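Local structure of MexT protein (Pseudomonas aeruginosa, 6L33) at residues Ser63-Val77 with Phe179-Asn191. The protein probably activates transcription as a LysR-type DNA-binding regulator of the MexEF-OprN efflux pump, this chain being its regulatory domain. Numbering follows the deposited sequence.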
ATOM      1  N   SER B  63       1.479 -11.420   8.462  1.00 15.95           N
ATOM      2  CA  SER B  63       0.982 -10.104   8.824  1.00 16.73           C
ATOM      3  C   SER B  63       1.110  -9.934  10.328  1.00 22.05           C
ATOM      4  O   SER B  63       1.297 -10.905  11.066  1.00 18.66           O
ATOM      5  CB  SER B  63      -0.482  -9.934   8.394  1.00 16.94           C
ATOM      6  OG  SER B  63      -0.931  -8.605   8.582  1.00 22.29           O
ATOM      7  N   TYR B  64       1.020  -8.685  10.773  1.00 13.94           N
ATOM      8  CA  TYR B  64       0.672  -8.445  12.163  1.00 13.83           C
ATOM      9  C   TYR B  64      -0.740  -8.959  12.398  1.00 22.50           C
ATOM     10  O   TYR B  64      -1.637  -8.750  11.578  1.00 20.27           O
ATOM     11  CB  TYR B  64       0.769  -6.958  12.498  1.00 17.47           C
ATOM     12  CG  TYR B  64       2.128  -6.373  12.207  1.00 22.55           C
ATOM     13  CD1 TYR B  64       3.196  -6.581  13.073  1.00 15.55           C
ATOM     14  CD2 TYR B  64       2.350  -5.630  11.057  1.00 15.84           C
ATOM     15  CE1 TYR B  64       4.444  -6.055  12.805  1.00 17.85           C
ATOM     16  CE2 TYR B  64       3.591  -5.100  10.780  1.00 19.46           C
ATOM     17  CZ  TYR B  64       4.635  -5.313  11.658  1.00 21.40           C
ATOM     18  OH  TYR B  64       5.874  -4.784  11.381  1.00 21.07           O
ATOM     19  N   THR B  65      -0.932  -9.671  13.502  1.00 17.28           N
ATOM     20  CA  THR B  65      -2.216 -10.293  13.785  1.00 22.89           C
ATOM     21  C   THR B  65      -2.630  -9.997  15.215  1.00 19.64           C
ATOM     22  O   THR B  65      -1.791  -9.950  16.120  1.00 19.71           O
ATOM     23  CB  THR B  65      -2.170 -11.811  13.567  1.00 25.31           C
ATOM     24  OG1 THR B  65      -1.174 -12.384  14.423  1.00 33.58           O
ATOM     25  CG2 THR B  65      -1.842 -12.140  12.115  1.00 24.48           C
ATOM     26  N   ASP B  66      -3.935  -9.795  15.409  1.00 24.22           N
ATOM     27  CA  ASP B  66      -4.493  -9.638  16.739  1.00 21.14           C
ATOM     28  C   ASP B  66      -5.336 -10.870  17.009  1.00 30.01           C
ATOM     29  O   ASP B  66      -4.822 -11.862  17.562  1.00 24.84           O
ATOM     30  CB  ASP B  66      -5.263  -8.313  16.838  1.00 22.75           C
ATOM     31  CG  ASP B  66      -5.789  -8.044  18.235  1.00 27.64           C
ATOM     32  OD1 ASP B  66      -5.460  -8.815  19.159  1.00 20.98           O
ATOM     33  OD2 ASP B  66      -6.533  -7.057  18.407  1.00 29.63           O
ATOM     34  N   GLU B  67      -6.613 -10.888  16.634  1.00 20.67           N
ATOM     35  CA  GLU B  67      -7.449 -12.071  16.760  1.00 19.91           C
ATOM     36  C   GLU B  67      -7.687 -12.695  15.391  1.00 30.31           C
ATOM     37  O   GLU B  67      -7.706 -12.003  14.368  1.00 21.82           O
ATOM     38  CB  GLU B  67      -8.792 -11.737  17.415  1.00 22.37           C
ATOM     39  CG  GLU B  67      -8.686 -10.818  18.618  1.00 26.30           C
ATOM     40  CD  GLU B  67      -8.344 -11.565  19.893  1.00 31.89           C
ATOM     41  OE1 GLU B  67      -8.159 -10.902  20.936  1.00 39.94           O
ATOM     42  OE2 GLU B  67      -8.260 -12.811  19.853  1.00 35.51           O
ATOM     43  N   LEU B  68      -7.873 -14.008  15.385  1.00 20.05           N
ATOM     44  CA  LEU B  68      -8.101 -14.794  14.186  1.00 29.82           C
ATOM     45  C   LEU B  68      -9.338 -15.656  14.379  1.00 29.63           C
ATOM     46  O   LEU B  68      -9.724 -15.954  15.514  1.00 35.74           O
ATOM     47  CB  LEU B  68      -6.887 -15.681  13.870  1.00 25.18           C
ATOM     48  CG  LEU B  68      -5.586 -14.942  13.548  1.00 27.67           C
ATOM     49  CD1 LEU B  68      -4.417 -15.904  13.545  1.00 18.87           C
ATOM     50  CD2 LEU B  68      -5.691 -14.221  12.214  1.00 23.90           C
ATOM     51  N   PRO B  69      -9.993 -16.062  13.290  1.00 32.77           N
ATOM     52  CA  PRO B  69     -11.154 -16.949  13.422  1.00 36.28           C
ATOM     53  C   PRO B  69     -10.781 -18.262  14.094  1.00 38.47           C
ATOM     54  O   PRO B  69      -9.630 -18.704  14.067  1.00 26.70           O
ATOM     55  CB  PRO B  69     -11.601 -17.171  11.971  1.00 34.10           C
ATOM     56  CG  PRO B  69     -11.095 -15.977  11.240  1.00 26.64           C
ATOM     57  CD  PRO B  69      -9.792 -15.625  11.898  1.00 27.35           C
ATOM     58  N   ALA B  70     -11.788 -18.888  14.714  1.00 39.73           N
ATOM     59  CA  ALA B  70     -11.558 -20.147  15.417  1.00 34.93           C
ATOM     60  C   ALA B  70     -11.072 -21.238  14.473  1.00 37.30           C
ATOM     61  O   ALA B  70     -10.291 -22.106  14.876  1.00 42.53           O
ATOM     62  CB  ALA B  70     -12.834 -20.592  16.130  1.00 37.25           C
ATOM     63  N   ASN B  71     -11.517 -21.207  13.220  1.00 32.66           N
ATOM     64  CA  ASN B  71     -11.110 -22.176  12.202  1.00 46.03           C
ATOM     65  C   ASN B  71      -9.826 -21.739  11.500  1.00 50.37           C
ATOM     66  O   ASN B  71      -9.718 -21.779  10.274  1.00 53.68           O
ATOM     67  CB  ASN B  71     -12.245 -22.373  11.203  1.00 54.23           C
ATOM     68  CG  ASN B  71     -12.067 -23.612  10.341  1.00 62.08           C
ATOM     69  OD1 ASN B  71     -11.083 -24.341  10.471  1.00 58.70           O
ATOM     70  ND2 ASN B  71     -13.023 -23.852   9.451  1.00 53.60           N
ATOM     71  N   ALA B  72      -8.834 -21.310  12.278  1.00 42.52           N
ATOM     72  CA  ALA B  72      -7.589 -20.802  11.718  1.00 40.98           C
ATOM     73  C   ALA B  72      -6.417 -21.223  12.590  1.00 27.92           C
ATOM     74  O   ALA B  72      -6.478 -21.106  13.817  1.00 37.26           O
ATOM     75  CB  ALA B  72      -7.623 -19.274  11.586  1.00 38.73           C
ATOM     76  N   LYS B  73      -5.361 -21.717  11.952  1.00 27.38           N
ATOM     77  CA  LYS B  73      -4.106 -22.026  12.618  1.00 26.91           C
ATOM     78  C   LYS B  73      -3.138 -20.864  12.436  1.00 31.24           C
ATOM     79  O   LYS B  73      -3.212 -20.122  11.454  1.00 26.92           O
ATOM     80  CB  LYS B  73      -3.490 -23.315  12.065  1.00 35.10           C
ATOM     81  CG  LYS B  73      -4.164 -24.597  12.544  1.00 36.97           C
ATOM     82  CD  LYS B  73      -3.460 -25.172  13.766  1.00 38.36           C
ATOM     83  CE  LYS B  73      -3.281 -26.681  13.652  1.00 40.62           C
ATOM     84  NZ  LYS B  73      -4.560 -27.423  13.835  1.00 46.53           N
ATOM     85  N   ARG B  74      -2.229 -20.705  13.394  1.00 26.14           N
ATOM     86  CA  ARG B  74      -1.304 -19.584  13.349  1.00 34.27           C
ATOM     87  C   ARG B  74       0.042 -20.005  13.915  1.00 37.77           C
ATOM     88  O   ARG B  74       0.146 -20.948  14.704  1.00 39.18           O
ATOM     89  CB  ARG B  74      -1.852 -18.365  14.106  1.00 29.28           C
ATOM     90  CG  ARG B  74      -1.314 -18.196  15.516  1.00 38.88           C
ATOM     91  CD  ARG B  74      -2.248 -17.343  16.363  1.00 37.07           C
ATOM     92  NE  ARG B  74      -2.018 -15.912  16.180  1.00 32.81           N
ATOM     93  CZ  ARG B  74      -2.788 -14.960  16.699  1.00 41.27           C
ATOM     94  NH1 ARG B  74      -3.843 -15.286  17.434  1.00 46.28           N
ATOM     95  NH2 ARG B  74      -2.505 -13.683  16.484  1.00 33.55           N
ATOM     96  N   LYS B  75       1.077 -19.280  13.496  1.00 32.13           N
ATOM     97  CA  LYS B  75       2.451 -19.543  13.899  1.00 22.18           C
ATOM     98  C   LYS B  75       3.162 -18.208  14.040  1.00 32.87           C
ATOM     99  O   LYS B  75       3.229 -17.438  13.076  1.00 28.11           O
ATOM    100  CB  LYS B  75       3.161 -20.436  12.873  1.00 25.93           C
ATOM    101  CG  LYS B  75       4.678 -20.361  12.889  1.00 32.29           C
ATOM    102  CD  LYS B  75       5.281 -21.391  11.941  1.00 34.85           C
ATOM    103  CE  LYS B  75       6.801 -21.371  11.976  1.00 47.28           C
ATOM    104  NZ  LYS B  75       7.371 -20.388  11.012  1.00 50.65           N
ATOM    105  N   THR B  76       3.667 -17.922  15.237  1.00 25.15           N
ATOM    106  CA  THR B  76       4.438 -16.704  15.441  1.00 20.71           C
ATOM    107  C   THR B  76       5.723 -16.771  14.627  1.00 28.35           C
ATOM    108  O   THR B  76       6.464 -17.756  14.698  1.00 29.98           O
ATOM    109  CB  THR B  76       4.761 -16.506  16.922  1.00 20.03           C
ATOM    110  OG1 THR B  76       3.552 -16.284  17.656  1.00 25.66           O
ATOM    111  CG2 THR B  76       5.688 -15.310  17.113  1.00 23.72           C
ATOM    112  N   VAL B  77       5.979 -15.732  13.839  1.00 22.59           N
ATOM    113  CA  VAL B  77       7.222 -15.639  13.088  1.00 24.38           C
ATOM    114  C   VAL B  77       8.166 -14.582  13.646  1.00 18.03           C
ATOM    115  O   VAL B  77       9.382 -14.688  13.423  1.00 26.07           O
ATOM    116  CB  VAL B  77       6.959 -15.393  11.586  1.00 35.25           C
ATOM    117  CG1 VAL B  77       5.826 -16.281  11.094  1.00 28.03           C
ATOM    118  CG2 VAL B  77       6.647 -13.931  11.318  1.00 26.92           C
ATOM    119  N   PHE B 179       1.811  -5.687  18.048  1.00 22.72           N
ATOM    120  CA  PHE B 179       1.312  -6.995  17.651  1.00 20.07           C
ATOM    121  C   PHE B 179       2.428  -7.849  17.063  1.00 17.24           C
ATOM    122  O   PHE B 179       3.331  -7.354  16.386  1.00 16.34           O
ATOM    123  CB  PHE B 179       0.183  -6.856  16.626  1.00 19.17           C
ATOM    124  CG  PHE B 179      -1.088  -6.287  17.192  1.00 21.20           C
ATOM    125  CD1 PHE B 179      -1.558  -6.691  18.430  1.00 24.88           C
ATOM    126  CD2 PHE B 179      -1.816  -5.348  16.479  1.00 23.87           C
ATOM    127  CE1 PHE B 179      -2.730  -6.165  18.948  1.00 23.54           C
ATOM    128  CE2 PHE B 179      -2.984  -4.820  16.992  1.00 19.15           C
ATOM    129  CZ  PHE B 179      -3.443  -5.229  18.226  1.00 20.93           C
ATOM    130  N   GLU B 180       2.345  -9.149  17.327  1.00 22.35           N
ATOM    131  CA  GLU B 180       3.261 -10.115  16.742  1.00 21.80           C
ATOM    132  C   GLU B 180       3.122 -10.149  15.223  1.00 16.18           C
ATOM    133  O   GLU B 180       2.046  -9.911  14.671  1.00 17.51           O
ATOM    134  CB  GLU B 180       2.969 -11.507  17.307  1.00 15.60           C
ATOM    135  CG  GLU B 180       1.485 -11.869  17.198  1.00 33.91           C
ATOM    136  CD  GLU B 180       1.167 -13.284  17.645  1.00 49.86           C
ATOM    137  OE1 GLU B 180       0.642 -14.065  16.823  1.00 44.72           O
ATOM    138  OE2 GLU B 180       1.432 -13.612  18.821  1.00 49.06           O
ATOM    139  N   LEU B 181       4.227 -10.446  14.545  1.00 16.12           N
ATOM    140  CA  LEU B 181       4.152 -10.914  13.168  1.00 21.29           C
ATOM    141  C   LEU B 181       3.835 -12.404  13.190  1.00 25.20           C
ATOM    142  O   LEU B 181       4.501 -13.174  13.889  1.00 17.62           O
ATOM    143  CB  LEU B 181       5.463 -10.660  12.421  1.00 26.71           C
ATOM    144  CG  LEU B 181       5.656  -9.337  11.674  1.00 26.41           C
ATOM    145  CD1 LEU B 181       6.982  -9.343  10.924  1.00 20.50           C
ATOM    146  CD2 LEU B 181       4.498  -9.056  10.723  1.00 22.33           C
ATOM    147  N   SER B 182       2.806 -12.806  12.449  1.00 18.49           N
ATOM    148  CA  SER B 182       2.343 -14.184  12.462  1.00 20.93           C
ATOM    149  C   SER B 182       2.239 -14.724  11.045  1.00 25.31           C
ATOM    150  O   SER B 182       2.065 -13.969  10.084  1.00 18.17           O
ATOM    151  CB  SER B 182       0.968 -14.319  13.136  1.00 18.03           C
ATOM    152  OG  SER B 182       1.059 -14.207  14.543  1.00 32.97           O
HETATM  153  N   MSE B 183       2.356 -16.042  10.928  1.00 22.05           N
HETATM  154  CA  MSE B 183       1.853 -16.739   9.756  1.00 25.45           C
HETATM  155  C   MSE B 183       0.563 -17.414  10.172  1.00 22.25           C
HETATM  156  O   MSE B 183       0.543 -18.176  11.137  1.00 24.28           O
HETATM  157  CB  MSE B 183       2.844 -17.767   9.214  1.00 22.79           C
HETATM  158  CG  MSE B 183       2.266 -18.561   8.050  1.00 26.13           C
HETATM  159 SE   MSE B 183       3.460 -19.893   7.282  1.00 58.88          SE
HETATM  160  CE  MSE B 183       5.062 -18.804   7.114  1.00 38.18           C
ATOM    161  N   ALA B 184      -0.520 -17.125   9.462  1.00 14.36           N
ATOM    162  CA  ALA B 184      -1.828 -17.645   9.821  1.00 20.85           C
ATOM    163  C   ALA B 184      -2.497 -18.242   8.597  1.00 23.26           C
ATOM    164  O   ALA B 184      -2.410 -17.690   7.494  1.00 21.42           O
ATOM    165  CB  ALA B 184      -2.719 -16.555  10.425  1.00 20.58           C
ATOM    166  N   TRP B 185      -3.161 -19.375   8.800  1.00 19.97           N
ATOM    167  CA  TRP B 185      -3.882 -20.040   7.731  1.00 24.89           C
ATOM    168  C   TRP B 185      -5.113 -20.703   8.328  1.00 22.70           C
ATOM    169  O   TRP B 185      -5.252 -20.829   9.546  1.00 28.53           O
ATOM    170  CB  TRP B 185      -2.990 -21.051   6.995  1.00 18.22           C
ATOM    171  CG  TRP B 185      -2.495 -22.184   7.841  1.00 20.36           C
ATOM    172  CD1 TRP B 185      -3.027 -23.438   7.920  1.00 24.46           C
ATOM    173  CD2 TRP B 185      -1.357 -22.175   8.716  1.00 24.02           C
ATOM    174  NE1 TRP B 185      -2.297 -24.209   8.792  1.00 20.63           N
ATOM    175  CE2 TRP B 185      -1.266 -23.458   9.294  1.00 29.22           C
ATOM    176  CE3 TRP B 185      -0.408 -21.210   9.066  1.00 24.15           C
ATOM    177  CZ2 TRP B 185      -0.267 -23.798  10.204  1.00 29.14           C
ATOM    178  CZ3 TRP B 185       0.584 -21.549   9.970  1.00 30.95           C
ATOM    179  CH2 TRP B 185       0.646 -22.834  10.529  1.00 31.13           C
ATOM    180  N   ARG B 186      -6.012 -21.117   7.449  1.00 30.74           N
ATOM    181  CA  ARG B 186      -7.290 -21.679   7.847  1.00 45.40           C
ATOM    182  C   ARG B 186      -7.145 -23.164   8.150  1.00 44.20           C
ATOM    183  O   ARG B 186      -6.354 -23.873   7.521  1.00 37.94           O
ATOM    184  CB  ARG B 186      -8.322 -21.464   6.743  1.00 43.83           C
ATOM    185  CG  ARG B 186      -7.868 -22.000   5.405  1.00 48.14           C
ATOM    186  CD  ARG B 186      -7.085 -20.979   4.587  1.00 41.69           C
ATOM    187  NE  ARG B 186      -7.919 -19.874   4.132  1.00 51.01           N
ATOM    188  CZ  ARG B 186      -8.959 -19.998   3.314  1.00 44.17           C
ATOM    189  NH1 ARG B 186      -9.308 -21.184   2.830  1.00 43.95           N
ATOM    190  NH2 ARG B 186      -9.649 -18.926   2.971  1.00 36.49           N
ATOM    191  N   GLY B 187      -7.923 -23.629   9.131  1.00 45.67           N
ATOM    192  CA  GLY B 187      -7.795 -25.006   9.582  1.00 53.04           C
ATOM    193  C   GLY B 187      -8.019 -26.030   8.486  1.00 51.00           C
ATOM    194  O   GLY B 187      -7.377 -27.083   8.478  1.00 54.05           O
ATOM    195  N   ALA B 188      -8.918 -25.733   7.544  1.00 46.41           N
ATOM    196  CA  ALA B 188      -9.222 -26.681   6.477  1.00 47.26           C
ATOM    197  C   ALA B 188      -7.993 -27.016   5.643  1.00 49.50           C
ATOM    198  O   ALA B 188      -7.862 -28.147   5.159  1.00 54.37           O
ATOM    199  CB  ALA B 188     -10.330 -26.123   5.582  1.00 40.46           C
ATOM    200  N   GLN B 189      -7.081 -26.062   5.471  1.00 45.20           N
ATOM    201  CA  GLN B 189      -5.927 -26.234   4.599  1.00 39.11           C
ATOM    202  C   GLN B 189      -4.682 -26.725   5.326  1.00 40.17           C
ATOM    203  O   GLN B 189      -3.619 -26.818   4.703  1.00 38.51           O
ATOM    204  CB  GLN B 189      -5.615 -24.916   3.882  1.00 44.00           C
ATOM    205  CG  GLN B 189      -6.102 -24.857   2.443  1.00 41.26           C
ATOM    206  CD  GLN B 189      -7.535 -24.383   2.323  1.00 49.47           C
ATOM    207  OE1 GLN B 189      -8.188 -24.087   3.318  1.00 49.22           O
ATOM    208  NE2 GLN B 189      -8.030 -24.306   1.095  1.00 52.72           N
ATOM    209  N   ASP B 190      -4.778 -27.036   6.622  1.00 36.12           N
ATOM    210  CA  ASP B 190      -3.633 -27.601   7.329  1.00 40.65           C
ATOM    211  C   ASP B 190      -3.206 -28.928   6.715  1.00 44.03           C
ATOM    212  O   ASP B 190      -2.013 -29.258   6.707  1.00 42.29           O
ATOM    213  CB  ASP B 190      -3.970 -27.776   8.812  1.00 43.01           C
ATOM    214  CG  ASP B 190      -2.735 -27.936   9.681  1.00 46.41           C
ATOM    215  OD1 ASP B 190      -1.823 -27.089   9.583  1.00 40.02           O
ATOM    216  OD2 ASP B 190      -2.683 -28.905  10.470  1.00 49.79           O
ATOM    217  N   ASN B 191      -4.166 -29.685   6.175  1.00 53.52           N
ATOM    218  CA  ASN B 191      -3.912 -30.996   5.588  1.00 50.65           C
ATOM    219  C   ASN B 191      -3.387 -30.913   4.162  1.00 53.71           C
ATOM    220  O   ASN B 191      -2.726 -31.848   3.694  1.00 46.77           O
ATOM    221  CB  ASN B 191      -5.205 -31.813   5.587  1.00 52.73           C
ATOM    222  CG  ASN B 191      -6.177 -31.360   4.501  1.00 63.23           C
ATOM    223  OD1 ASN B 191      -6.174 -30.196   4.090  1.00 60.83           O
ATOM    224  ND2 ASN B 191      -7.009 -32.281   4.030  1.00 61.84           N
TER
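Lys-73 and Trp-185 exchange two backbone hydrogen bonds, as do Lys-75 and Met-183, and Val-77 N continues the antiparallel ladder to Leu-181 O at 3.0 Å. Past the Lys-73/Trp-185 pair, Gly-187 N hydrogen-bonds Asn-71 O at 2.8 Å. Along its other edge, strand 181-186 is bonded to the chain leaving strand 60-62: Ser-63 and Ser-182 pair through both backbone bonds, and Thr-65 N reaches Glu-180 O. Over the strand, Arg-74 ties the loop down. Arg-74 NH2 hydrogen-bonds Thr-65 OG1 (2.8 Å) and Asp-66 O (3.1 Å), and forms a salt bridge with Glu-180 OE1, an atom whose placement is doubtful. Leu-68 CD1 lies over one guanidinium face and also touches Ala-184 CB at 3.6 Å.

On the opposite face, Trp-185 CG sits between its backbone N and carbonyl carbon (chi1 63°), which lays the indole beneath Lys-73 CB, 3.8 Å from the five-membered ring's centroid. NE1 donates in the ring plane to Asp-190 OD1, fixing the ring's rotation. Leu-181 CD2 makes a CH-pi contact over the centre of the Tyr-64 ring, 3.6 Å from its centroid, while Tyr-64 OH hydrogen-bonds Asp-17 OD2. Strand 181-186 thus runs antiparallel between 60-62 and 72-78 in one lobe's mixed sheet, the periplasmic-binding-protein-like arrangement of LysR regulatory domains.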